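PDB 4LUB: putative prephenate dehydratase from Streptococcus mutans, which probably catalyses the decarboxylation and dehydration of prephenate to 3-phenylpyruvate, a step in L-phenylalanine biosynthesis. Local coordinates for residues B[214-220]-B[253-258]; B[195-201]-B[262-268]; B[189-195]-B[269-275]. All blocks are in the same frame, centred on the assembly; numbering follows the deposited sequence.

All three interactions are built from the C-terminal ACT module and its extension towards the dehydratase part. Interactions 2 and 3 are consecutive halves of one antiparallel pairing between strands 189-199 and 264-274; they share Ser195 and their centres lie about 19 Å apart. Interaction 1 joins helices 208-216 and 248-261, which lie side by side on one face of that sheet, its centre about 13 Å from that of interaction 2. Along the chain the order is strand 189-199, helix 208-216, helix 248-261, strand 264-274, so interaction 3 encloses interaction 2, which encloses interaction 1. The strand pair thus runs from under the helix pair towards strand 75-83 of the dehydratase part, linking the two modules.

Interaction 1 of 3, residues B[214-220]-B[253-258]; sequences TFAWRGI and FALEEL
The ring of Phe215 is the apolar centre of this helix pair. Ala254 CB sits over one of its faces, 3.9 Å from the ring centroid and 23° off the normal, a CH-pi contact. Two leucines of the same helix come in at the ring edge: Leu258 CD1 lies 3.8 Å from Phe215 CE1, and Leu255 CD2 approaches Phe215 CZ. Ile220 CD1 reaches the same Ala254 CB, and Phe243 of the adjoining sheet stacks on Phe215. Thr214 marks the step towards polar ground. Its CG2 rests against the carbonyl Ala254 O at 3.3 Å, while its OG1 bonds back to Lys210 O.

Outside this core Glu257 reaches across to segment 214-220, CG anti to its own backbone N (chi1 -167°), and delivers OE1 to three donors. Trp217 NE1 meets the syn lone pair of Glu257 OE1 at 3.0 Å, with OE1 close to the indole plane. Arg218 NH1 forms a salt bridge to Glu257 OE1 at 2.6 Å, nearly along the C-O axis, and Arg218 NH2 adds a weak bond to that oxygen. NH1 of Arg218 also donates to Thr214 O at 2.8 Å, tying the guanidinium to its own helix end, where Gly219 closes a Schellman motif. The guanidinium is sandwiched: Ala254 CA lies over one face, Trp217 CZ2 over the other.

One carboxylate oxygen thus gathers an indole N-H and an arginine at the end of helix 208-216; the arginine's charge, helped by the indole N-H, probably favours the ionised form of Glu257.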
loop_
_atom_site.group_PDB
_atom_site.type_symbol
_atom_site.label_atom_id
_atom_site.label_comp_id
_atom_site.label_asym_id
_atom_site.label_seq_id
_atom_site.Cartn_x
_atom_site.Cartn_y
_atom_site.Cartn_z
ATOM N N THR B 214 2.970 -8.592 -18.081
ATOM C CA THR B 214 4.203 -8.329 -18.807
ATOM C C THR B 214 5.398 -9.040 -18.162
ATOM O O THR B 214 6.233 -9.636 -18.842
ATOM C CB THR B 214 4.481 -6.816 -18.872
ATOM O OG1 THR B 214 3.455 -6.167 -19.637
ATOM C CG2 THR B 214 5.811 -6.557 -19.508
ATOM N N PHE B 215 5.480 -8.948 -16.842
ATOM C CA PHE B 215 6.515 -9.632 -16.081
ATOM C C PHE B 215 6.171 -11.092 -15.834
ATOM O O PHE B 215 7.047 -11.962 -15.857
ATOM C CB PHE B 215 6.753 -8.916 -14.752
ATOM C CG PHE B 215 7.404 -7.572 -14.900
ATOM C CD1 PHE B 215 6.641 -6.436 -15.118
ATOM C CD2 PHE B 215 8.782 -7.445 -14.822
ATOM C CE1 PHE B 215 7.244 -5.195 -15.259
ATOM C CE2 PHE B 215 9.391 -6.207 -14.962
ATOM C CZ PHE B 215 8.617 -5.086 -15.179
ATOM N N ALA B 216 4.893 -11.342 -15.560
ATOM C CA ALA B 216 4.413 -12.684 -15.269
ATOM C C ALA B 216 4.675 -13.693 -16.382
ATOM O O ALA B 216 5.210 -14.772 -16.120
ATOM C CB ALA B 216 2.918 -12.646 -14.951
ATOM N N TRP B 217 4.307 -13.359 -17.617
ATOM C CA TRP B 217 4.492 -14.326 -18.702
ATOM C C TRP B 217 5.967 -14.650 -18.905
ATOM O O TRP B 217 6.293 -15.759 -19.314
ATOM C CB TRP B 217 3.804 -13.863 -20.017
ATOM C CG TRP B 217 4.490 -12.825 -20.918
ATOM C CD1 TRP B 217 4.149 -11.506 -21.048
ATOM C CD2 TRP B 217 5.594 -13.039 -21.821
ATOM N NE1 TRP B 217 4.977 -10.883 -21.965
ATOM C CE2 TRP B 217 5.872 -11.799 -22.445
ATOM C CE3 TRP B 217 6.383 -14.147 -22.145
ATOM C CZ2 TRP B 217 6.892 -11.648 -23.384
ATOM C CZ3 TRP B 217 7.403 -13.987 -23.081
ATOM C CH2 TRP B 217 7.646 -12.749 -23.684
ATOM N N ARG B 218 6.860 -13.729 -18.542
ATOM C CA ARG B 218 8.293 -13.993 -18.662
ATOM C C ARG B 218 8.834 -14.732 -17.440
ATOM O O ARG B 218 10.023 -15.035 -17.371
ATOM C CB ARG B 218 9.088 -12.688 -18.846
ATOM C CG ARG B 218 8.650 -11.813 -20.013
ATOM C CD ARG B 218 9.564 -10.597 -20.160
ATOM N NE ARG B 218 9.532 -10.051 -21.515
ATOM C CZ ARG B 218 8.587 -9.243 -21.984
ATOM N NH1 ARG B 218 7.580 -8.847 -21.210
ATOM N NH2 ARG B 218 8.655 -8.818 -23.230
ATOM N N GLY B 219 7.960 -15.031 -16.484
ATOM C CA GLY B 219 8.389 -15.655 -15.246
ATOM C C GLY B 219 9.236 -14.797 -14.313
ATOM O O GLY B 219 9.976 -15.328 -13.487
ATOM N N ILE B 220 9.151 -13.479 -14.452
ATOM C CA ILE B 220 9.808 -12.574 -13.502
ATOM C C ILE B 220 8.872 -12.342 -12.318
ATOM O O ILE B 220 7.817 -11.727 -12.470
ATOM C CB ILE B 220 10.193 -11.234 -14.156
ATOM C CG1 ILE B 220 11.187 -11.471 -15.308
ATOM C CG2 ILE B 220 10.791 -10.267 -13.123
ATOM C CD1 ILE B 220 11.210 -10.347 -16.340
ATOM N N PHE B 253 13.578 -6.305 -21.565
ATOM C CA PHE B 253 12.485 -6.510 -22.513
ATOM C C PHE B 253 11.117 -6.280 -21.875
ATOM O O PHE B 253 10.234 -5.698 -22.505
ATOM C CB PHE B 253 12.554 -7.911 -23.148
ATOM C CG PHE B 253 13.792 -8.137 -23.985
ATOM C CD1 PHE B 253 14.030 -7.356 -25.102
ATOM C CD2 PHE B 253 14.687 -9.146 -23.680
ATOM C CE1 PHE B 253 15.157 -7.548 -25.877
ATOM C CE2 PHE B 253 15.811 -9.352 -24.460
ATOM C CZ PHE B 253 16.046 -8.555 -25.557
ATOM N N ALA B 254 10.930 -6.765 -20.651
ATOM C CA ALA B 254 9.710 -6.471 -19.897
ATOM C C ALA B 254 9.410 -4.968 -19.867
ATOM O O ALA B 254 8.292 -4.547 -20.165
ATOM C CB ALA B 254 9.806 -7.019 -18.480
ATOM N N LEU B 255 10.412 -4.170 -19.506
ATOM C CA LEU B 255 10.273 -2.705 -19.495
ATOM C C LEU B 255 9.946 -2.121 -20.864
ATOM O O LEU B 255 9.138 -1.199 -20.967
ATOM C CB LEU B 255 11.541 -2.033 -18.959
ATOM C CG LEU B 255 11.953 -2.429 -17.543
ATOM C CD1 LEU B 255 13.300 -1.835 -17.184
ATOM C CD2 LEU B 255 10.883 -1.984 -16.549
ATOM N N GLU B 256 10.615 -2.618 -21.905
ATOM C CA GLU B 256 10.277 -2.248 -23.282
ATOM C C GLU B 256 8.808 -2.528 -23.612
ATOM O O GLU B 256 8.137 -1.690 -24.214
ATOM C CB GLU B 256 11.193 -2.962 -24.287
ATOM C CG GLU B 256 12.651 -2.523 -24.228
ATOM C CD GLU B 256 13.500 -3.135 -25.335
ATOM O OE1 GLU B 256 12.936 -3.711 -26.285
ATOM O OE2 GLU B 256 14.742 -3.067 -25.236
ATOM N N GLU B 257 8.311 -3.704 -23.242
ATOM C CA GLU B 257 6.894 -4.006 -23.453
ATOM C C GLU B 257 5.950 -3.044 -22.707
ATOM O O GLU B 257 4.926 -2.636 -23.254
ATOM C CB GLU B 257 6.569 -5.458 -23.072
ATOM C CG GLU B 257 5.185 -5.872 -23.579
ATOM C CD GLU B 257 4.833 -7.338 -23.370
ATOM O OE1 GLU B 257 5.676 -8.133 -22.887
ATOM O OE2 GLU B 257 3.674 -7.683 -23.679
ATOM N N LEU B 258 6.261 -2.718 -21.457
ATOM C CA LEU B 258 5.499 -1.688 -20.744
ATOM C C LEU B 258 5.362 -0.413 -21.575
ATOM O O LEU B 258 4.249 0.088 -21.786
ATOM C CB LEU B 258 6.142 -1.361 -19.396
ATOM C CG LEU B 258 6.090 -2.444 -18.320
ATOM C CD1 LEU B 258 6.564 -1.885 -16.988
ATOM C CD2 LEU B 258 4.680 -2.983 -18.179
#

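Interaction 2 of 3, residues B[195-201]-B[262-268]; sequences SLALTLP and GIHYKIL
Leu198 and Tyr265 are brought together by opposite first torsions: the leucine turns CG away from its carbonyl carbon (chi1 -50°), whereas the tyrosine holds CG between N and C (chi1 62°). As a result Leu198 CD2 presses on Tyr265 CB at 3.4 Å. They sit on the first and last strands of the ACT domain's beta-alpha-beta-beta-alpha-beta fold, which run antiparallel side by side in its sheet.

On the face carrying these residues, Leu196 lies alongside Ile267, pointing the same way, with Leu196 CD2 3.7 Å from Ile267 CG1. Leu196 CD2 also approaches the ring of Tyr265. Helix 248-261 covers this face, through Leu255 on Leu196 and Leu258 on Leu198. At the loop end Ile263 CG2 touches Leu198 and Leu200, and Pro201 CD leans on Ile263 CG1.

Ala197 and Lys266 exchange two nearly straight bonds: Ala197 N to Lys266 O at 2.8 Å, and Lys266 N to Ala197 O at 2.8 Å. At Thr199 and His264 the return bond, His264 N to Thr199 O, is weak. On the other face Lys266 extends fully to bond main-chain oxygens of Leu68, Phe69 and Ala72. There too a water bridges the strands, lying 3.0 Å from Thr199 OG1 and donating to Ala197 O at 3.2 Å and, weakly, to His264 O.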
loop_
_atom_site.group_PDB
_atom_site.type_symbol
_atom_site.label_atom_id
_atom_site.label_comp_id
_atom_site.label_asym_id
_atom_site.label_seq_id
_atom_site.Cartn_x
_atom_site.Cartn_y
_atom_site.Cartn_z
ATOM N N SER B 195 13.094 -2.095 -8.367
ATOM C CA SER B 195 11.869 -1.454 -7.903
ATOM C C SER B 195 11.418 -0.402 -8.894
ATOM O O SER B 195 12.218 0.401 -9.375
ATOM C CB SER B 195 12.060 -0.825 -6.523
ATOM O OG SER B 195 12.345 -1.814 -5.554
ATOM N N LEU B 196 10.129 -0.415 -9.197
ATOM C CA LEU B 196 9.580 0.480 -10.191
ATOM C C LEU B 196 8.438 1.275 -9.591
ATOM O O LEU B 196 7.720 0.784 -8.712
ATOM C CB LEU B 196 9.065 -0.302 -11.405
ATOM C CG LEU B 196 10.059 -1.071 -12.281
ATOM C CD1 LEU B 196 9.298 -2.007 -13.230
ATOM C CD2 LEU B 196 11.040 -0.188 -13.032
ATOM N N ALA B 197 8.284 2.516 -10.035
ATOM C CA ALA B 197 7.044 3.229 -9.792
ATOM C C ALA B 197 6.283 3.349 -11.112
ATOM O O ALA B 197 6.773 3.969 -12.056
ATOM C CB ALA B 197 7.317 4.604 -9.181
ATOM N N LEU B 198 5.105 2.734 -11.190
ATOM C CA LEU B 198 4.311 2.750 -12.421
ATOM C C LEU B 198 3.114 3.670 -12.298
ATOM O O LEU B 198 2.466 3.726 -11.250
ATOM C CB LEU B 198 3.793 1.361 -12.808
ATOM C CG LEU B 198 4.645 0.100 -12.888
ATOM C CD1 LEU B 198 3.714 -1.090 -12.966
ATOM C CD2 LEU B 198 5.522 0.136 -14.107
ATOM N N THR B 199 2.825 4.382 -13.379
ATOM C CA THR B 199 1.540 5.048 -13.548
ATOM C C THR B 199 0.856 4.453 -14.774
ATOM O O THR B 199 1.514 4.068 -15.741
ATOM C CB THR B 199 1.680 6.561 -13.701
ATOM O OG1 THR B 199 2.669 6.854 -14.695
ATOM C CG2 THR B 199 2.113 7.176 -12.380
ATOM N N LEU B 200 -0.465 4.362 -14.727
ATOM C CA LEU B 200 -1.190 3.660 -15.764
ATOM C C LEU B 200 -1.840 4.662 -16.727
ATOM O O LEU B 200 -1.997 5.829 -16.382
ATOM C CB LEU B 200 -2.233 2.753 -15.104
ATOM C CG LEU B 200 -1.566 1.700 -14.205
ATOM C CD1 LEU B 200 -2.556 1.090 -13.235
ATOM C CD2 LEU B 200 -0.844 0.624 -15.002
ATOM N N PRO B 201 -2.201 4.213 -17.942
ATOM C CA PRO B 201 -2.889 5.099 -18.894
ATOM C C PRO B 201 -4.255 5.508 -18.359
ATOM O O PRO B 201 -5.013 4.646 -17.906
ATOM C CB PRO B 201 -3.023 4.239 -20.158
ATOM C CG PRO B 201 -1.967 3.208 -20.032
ATOM C CD PRO B 201 -1.820 2.934 -18.565
ATOM N N GLY B 262 2.152 1.612 -23.459
ATOM C CA GLY B 262 1.807 2.934 -22.970
ATOM C C GLY B 262 1.794 3.075 -21.457
ATOM O O GLY B 262 1.269 4.053 -20.929
ATOM N N ILE B 263 2.358 2.099 -20.752
ATOM C CA ILE B 263 2.520 2.205 -19.304
ATOM C C ILE B 263 3.837 2.902 -18.979
ATOM O O ILE B 263 4.900 2.497 -19.461
ATOM C CB ILE B 263 2.475 0.820 -18.611
ATOM C CG1 ILE B 263 1.096 0.182 -18.788
ATOM C CG2 ILE B 263 2.785 0.945 -17.123
ATOM C CD1 ILE B 263 1.117 -1.327 -18.728
ATOM N N HIS B 264 3.771 3.946 -18.159
ATOM C CA HIS B 264 4.976 4.685 -17.812
ATOM C C HIS B 264 5.524 4.202 -16.488
ATOM O O HIS B 264 4.772 3.834 -15.587
ATOM C CB HIS B 264 4.699 6.188 -17.724
ATOM C CG HIS B 264 4.373 6.826 -19.039
ATOM N ND1 HIS B 264 3.156 7.417 -19.302
ATOM C CD2 HIS B 264 5.117 6.980 -20.159
ATOM C CE1 HIS B 264 3.161 7.903 -20.531
ATOM N NE2 HIS B 264 4.340 7.652 -21.072
ATOM N N TYR B 265 6.846 4.194 -16.384
ATOM C CA TYR B 265 7.501 3.712 -15.182
ATOM C C TYR B 265 8.679 4.606 -14.856
ATOM O O TYR B 265 9.287 5.193 -15.745
ATOM C CB TYR B 265 7.954 2.252 -15.334
ATOM C CG TYR B 265 8.968 2.028 -16.428
ATOM C CD1 TYR B 265 10.327 2.122 -16.169
ATOM C CD2 TYR B 265 8.564 1.721 -17.723
ATOM C CE1 TYR B 265 11.259 1.922 -17.165
ATOM C CE2 TYR B 265 9.492 1.508 -18.723
ATOM C CZ TYR B 265 10.834 1.613 -18.442
ATOM O OH TYR B 265 11.774 1.418 -19.423
ATOM N N LYS B 266 8.948 4.733 -13.563
ATOM C CA LYS B 266 10.198 5.274 -13.056
ATOM C C LYS B 266 10.972 4.167 -12.352
ATOM O O LYS B 266 10.431 3.506 -11.467
ATOM C CB LYS B 266 9.925 6.433 -12.095
ATOM C CG LYS B 266 11.153 7.150 -11.590
ATOM C CD LYS B 266 10.727 8.307 -10.716
ATOM C CE LYS B 266 11.914 9.031 -10.125
ATOM N NZ LYS B 266 11.476 10.286 -9.472
ATOM N N ILE B 267 12.216 3.942 -12.764
ATOM C CA ILE B 267 13.087 3.013 -12.048
ATOM C C ILE B 267 13.575 3.622 -10.742
ATOM O O ILE B 267 14.352 4.579 -10.745
ATOM C CB ILE B 267 14.307 2.590 -12.888
ATOM C CG1 ILE B 267 13.848 1.954 -14.202
ATOM C CG2 ILE B 267 15.194 1.626 -12.091
ATOM C CD1 ILE B 267 14.983 1.457 -15.069
ATOM N N LEU B 268 13.106 3.072 -9.625
ATOM C CA LEU B 268 13.510 3.575 -8.322
ATOM C C LEU B 268 14.862 3.002 -7.918
ATOM O O LEU B 268 15.581 3.609 -7.133
ATOM C CB LEU B 268 12.462 3.231 -7.257
ATOM C CG LEU B 268 11.053 3.791 -7.449
ATOM C CD1 LEU B 268 10.176 3.376 -6.284
ATOM C CD2 LEU B 268 11.092 5.305 -7.570
HETATM O O HOH W 1 5.424 6.377 -13.629
#

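Interaction 3 of 3, residues B[189-195]-B[269-275]; sequences EEDQKIS and GKYAVYR
Between Glu189 and Ser195 the chain runs antiparallel to Gly269-Tyr274, the short strand axes approaching to 4.6 Å with 157° between their directions. The register slips by one at the outer end, where Glu190 and Asp191 both face Val273. Glu190 N donates to Val273 O at 2.7 Å, and Val273 N returns a bond to Asp191 O at 2.8 Å. Further in, Lys193 and Tyr271 exchange two nearly straight backbone bonds, and Ser195 N donates to Gly269 O.

At the bulge the side chain of Glu190 meets Arg275 side-on, carboxylate and guanidinium nearly coplanar at 12°. Arg275 NE bonds Glu190 OE1 at 2.6 Å and Arg275 NH2 bonds Glu190 OE2 at 2.9 Å, each on the syn lone pair; this double grip keeps the two planes aligned. Next to it Asp191 CB packs against Val273 CB. Tyr271, with CG between its backbone N and carbonyl carbon (chi1 48°), folds its ring back over Lys193, whose O lies over the centre of one face and whose CB touches Tyr271 CE1 at 3.6 Å. The ring's hydroxyl donates to Ser195 OG at 2.7 Å, near the ring plane; Asp242 OD1 is a second partner of that serine. On the other face of the sheet Ile194 CD1 lies alongside Lys270 CG.

The register slip is a classic beta bulge. The strands carry the ACT sheet on past Ser195, and residues 264-274 also pair in parallel with strand 75-83 of the dehydratase part, so one mixed sheet runs through both modules.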
loop_
_atom_site.group_PDB
_atom_site.type_symbol
_atom_site.label_atom_id
_atom_site.label_comp_id
_atom_site.label_asym_id
_atom_site.label_seq_id
_atom_site.Cartn_x
_atom_site.Cartn_y
_atom_site.Cartn_z
ATOM N N GLU B 189 24.927 -11.498 0.540
ATOM C CA GLU B 189 23.938 -11.284 -0.511
ATOM C C GLU B 189 22.833 -12.317 -0.461
ATOM O O GLU B 189 23.089 -13.516 -0.383
ATOM C CB GLU B 189 24.577 -11.308 -1.903
ATOM C CG GLU B 189 23.637 -10.764 -2.969
ATOM C CD GLU B 189 24.277 -10.622 -4.334
ATOM O OE1 GLU B 189 25.306 -9.929 -4.440
ATOM O OE2 GLU B 189 23.745 -11.209 -5.303
ATOM N N GLU B 190 21.599 -11.839 -0.509
ATOM C CA GLU B 190 20.448 -12.707 -0.370
ATOM C C GLU B 190 19.530 -12.643 -1.602
ATOM O O GLU B 190 18.744 -13.561 -1.846
ATOM C CB GLU B 190 19.721 -12.342 0.927
ATOM C CG GLU B 190 18.218 -12.349 0.907
ATOM C CD GLU B 190 17.643 -11.970 2.257
ATOM O OE1 GLU B 190 18.366 -12.122 3.269
ATOM O OE2 GLU B 190 16.479 -11.522 2.303
ATOM N N ASP B 191 19.655 -11.581 -2.399
ATOM C CA ASP B 191 18.728 -11.362 -3.515
ATOM C C ASP B 191 19.140 -10.227 -4.450
ATOM O O ASP B 191 19.991 -9.393 -4.120
ATOM C CB ASP B 191 17.312 -11.098 -2.988
ATOM C CG ASP B 191 16.237 -11.702 -3.878
ATOM O OD1 ASP B 191 16.568 -12.171 -4.985
ATOM O OD2 ASP B 191 15.059 -11.721 -3.462
ATOM N N GLN B 192 18.579 -10.260 -5.659
ATOM C CA GLN B 192 18.667 -9.152 -6.606
ATOM C C GLN B 192 17.284 -8.657 -7.009
ATOM O O GLN B 192 16.427 -9.448 -7.415
ATOM C CB GLN B 192 19.463 -9.569 -7.842
ATOM C CG GLN B 192 20.844 -10.100 -7.502
ATOM C CD GLN B 192 21.913 -9.029 -7.562
ATOM O OE1 GLN B 192 21.664 -7.911 -8.014
ATOM N NE2 GLN B 192 23.109 -9.357 -7.080
ATOM N N LYS B 193 17.066 -7.347 -6.911
ATOM C CA LYS B 193 15.739 -6.812 -7.183
ATOM C C LYS B 193 15.773 -5.542 -8.013
ATOM O O LYS B 193 16.800 -4.891 -8.125
ATOM C CB LYS B 193 14.994 -6.535 -5.867
ATOM C CG LYS B 193 14.407 -7.786 -5.212
ATOM C CD LYS B 193 13.744 -7.465 -3.878
ATOM C CE LYS B 193 13.184 -8.720 -3.219
ATOM N NZ LYS B 193 12.502 -8.438 -1.918
ATOM N N ILE B 194 14.621 -5.195 -8.576
ATOM C CA ILE B 194 14.433 -3.916 -9.235
ATOM C C ILE B 194 13.112 -3.377 -8.713
ATOM O O ILE B 194 12.136 -4.117 -8.594
ATOM C CB ILE B 194 14.423 -4.028 -10.792
ATOM C CG1 ILE B 194 14.048 -2.693 -11.424
ATOM C CG2 ILE B 194 13.453 -5.115 -11.275
ATOM C CD1 ILE B 194 14.374 -2.607 -12.911
ATOM N N SER B 195 13.094 -2.095 -8.367
ATOM C CA SER B 195 11.869 -1.454 -7.903
ATOM C C SER B 195 11.418 -0.402 -8.894
ATOM O O SER B 195 12.218 0.401 -9.375
ATOM C CB SER B 195 12.060 -0.825 -6.523
ATOM O OG SER B 195 12.345 -1.814 -5.554
ATOM N N GLY B 269 15.217 1.847 -8.477
ATOM C CA GLY B 269 16.482 1.217 -8.149
ATOM C C GLY B 269 16.700 -0.171 -8.723
ATOM O O GLY B 269 15.750 -0.938 -8.881
ATOM N N LYS B 270 17.952 -0.463 -9.073
ATOM C CA LYS B 270 18.435 -1.829 -9.289
ATOM C C LYS B 270 19.518 -2.139 -8.265
ATOM O O LYS B 270 20.534 -1.453 -8.218
ATOM C CB LYS B 270 18.997 -2.039 -10.703
ATOM C CG LYS B 270 18.067 -1.698 -11.849
ATOM C CD LYS B 270 18.752 -2.031 -13.164
ATOM C CE LYS B 270 18.007 -1.498 -14.372
ATOM N NZ LYS B 270 18.723 -1.870 -15.631
ATOM N N TYR B 271 19.315 -3.156 -7.436
ATOM C CA TYR B 271 20.189 -3.294 -6.275
ATOM C C TYR B 271 20.320 -4.733 -5.814
ATOM O O TYR B 271 19.439 -5.561 -6.061
ATOM C CB TYR B 271 19.666 -2.434 -5.117
ATOM C CG TYR B 271 18.184 -2.630 -4.869
ATOM C CD1 TYR B 271 17.731 -3.674 -4.065
ATOM C CD2 TYR B 271 17.236 -1.790 -5.453
ATOM C CE1 TYR B 271 16.380 -3.877 -3.842
ATOM C CE2 TYR B 271 15.875 -1.985 -5.235
ATOM C CZ TYR B 271 15.458 -3.033 -4.423
ATOM O OH TYR B 271 14.119 -3.247 -4.196
ATOM N N ALA B 272 21.414 -5.017 -5.116
ATOM C CA ALA B 272 21.538 -6.271 -4.384
ATOM C C ALA B 272 20.909 -6.118 -3.001
ATOM O O ALA B 272 20.859 -5.016 -2.447
ATOM C CB ALA B 272 23.003 -6.687 -4.270
ATOM N N VAL B 273 20.394 -7.224 -2.474
ATOM C CA VAL B 273 19.856 -7.271 -1.122
ATOM C C VAL B 273 20.811 -7.979 -0.168
ATOM O O VAL B 273 21.192 -9.122 -0.401
ATOM C CB VAL B 273 18.484 -7.986 -1.083
ATOM C CG1 VAL B 273 17.906 -7.970 0.334
ATOM C CG2 VAL B 273 17.529 -7.367 -2.108
ATOM N N TYR B 274 21.170 -7.295 0.910
ATOM C CA TYR B 274 22.034 -7.845 1.949
ATOM C C TYR B 274 21.223 -7.943 3.234
ATOM O O TYR B 274 20.298 -7.159 3.430
ATOM C CB TYR B 274 23.261 -6.962 2.150
ATOM C CG TYR B 274 24.029 -6.674 0.878
ATOM C CD1 TYR B 274 24.987 -7.559 0.402
ATOM C CD2 TYR B 274 23.795 -5.507 0.156
ATOM C CE1 TYR B 274 25.693 -7.291 -0.767
ATOM C CE2 TYR B 274 24.499 -5.226 -1.007
ATOM C CZ TYR B 274 25.445 -6.120 -1.462
ATOM O OH TYR B 274 26.140 -5.841 -2.618
ATOM N N ARG B 275 21.506 -8.929 4.079
ATOM C CA ARG B 275 20.735 -9.057 5.314
ATOM C C ARG B 275 21.583 -8.711 6.534
ATOM O O ARG B 275 22.602 -9.354 6.793
ATOM C CB ARG B 275 20.151 -10.464 5.454
ATOM C CG ARG B 275 19.250 -10.633 6.679
ATOM C CD ARG B 275 18.402 -11.896 6.585
ATOM N NE ARG B 275 17.332 -11.774 5.594
ATOM C CZ ARG B 275 16.053 -11.544 5.882
ATOM N NH1 ARG B 275 15.662 -11.414 7.142
ATOM N NH2 ARG B 275 15.159 -11.451 4.906
HETATM O O HOH W 2 19.561 -6.251 -9.094
#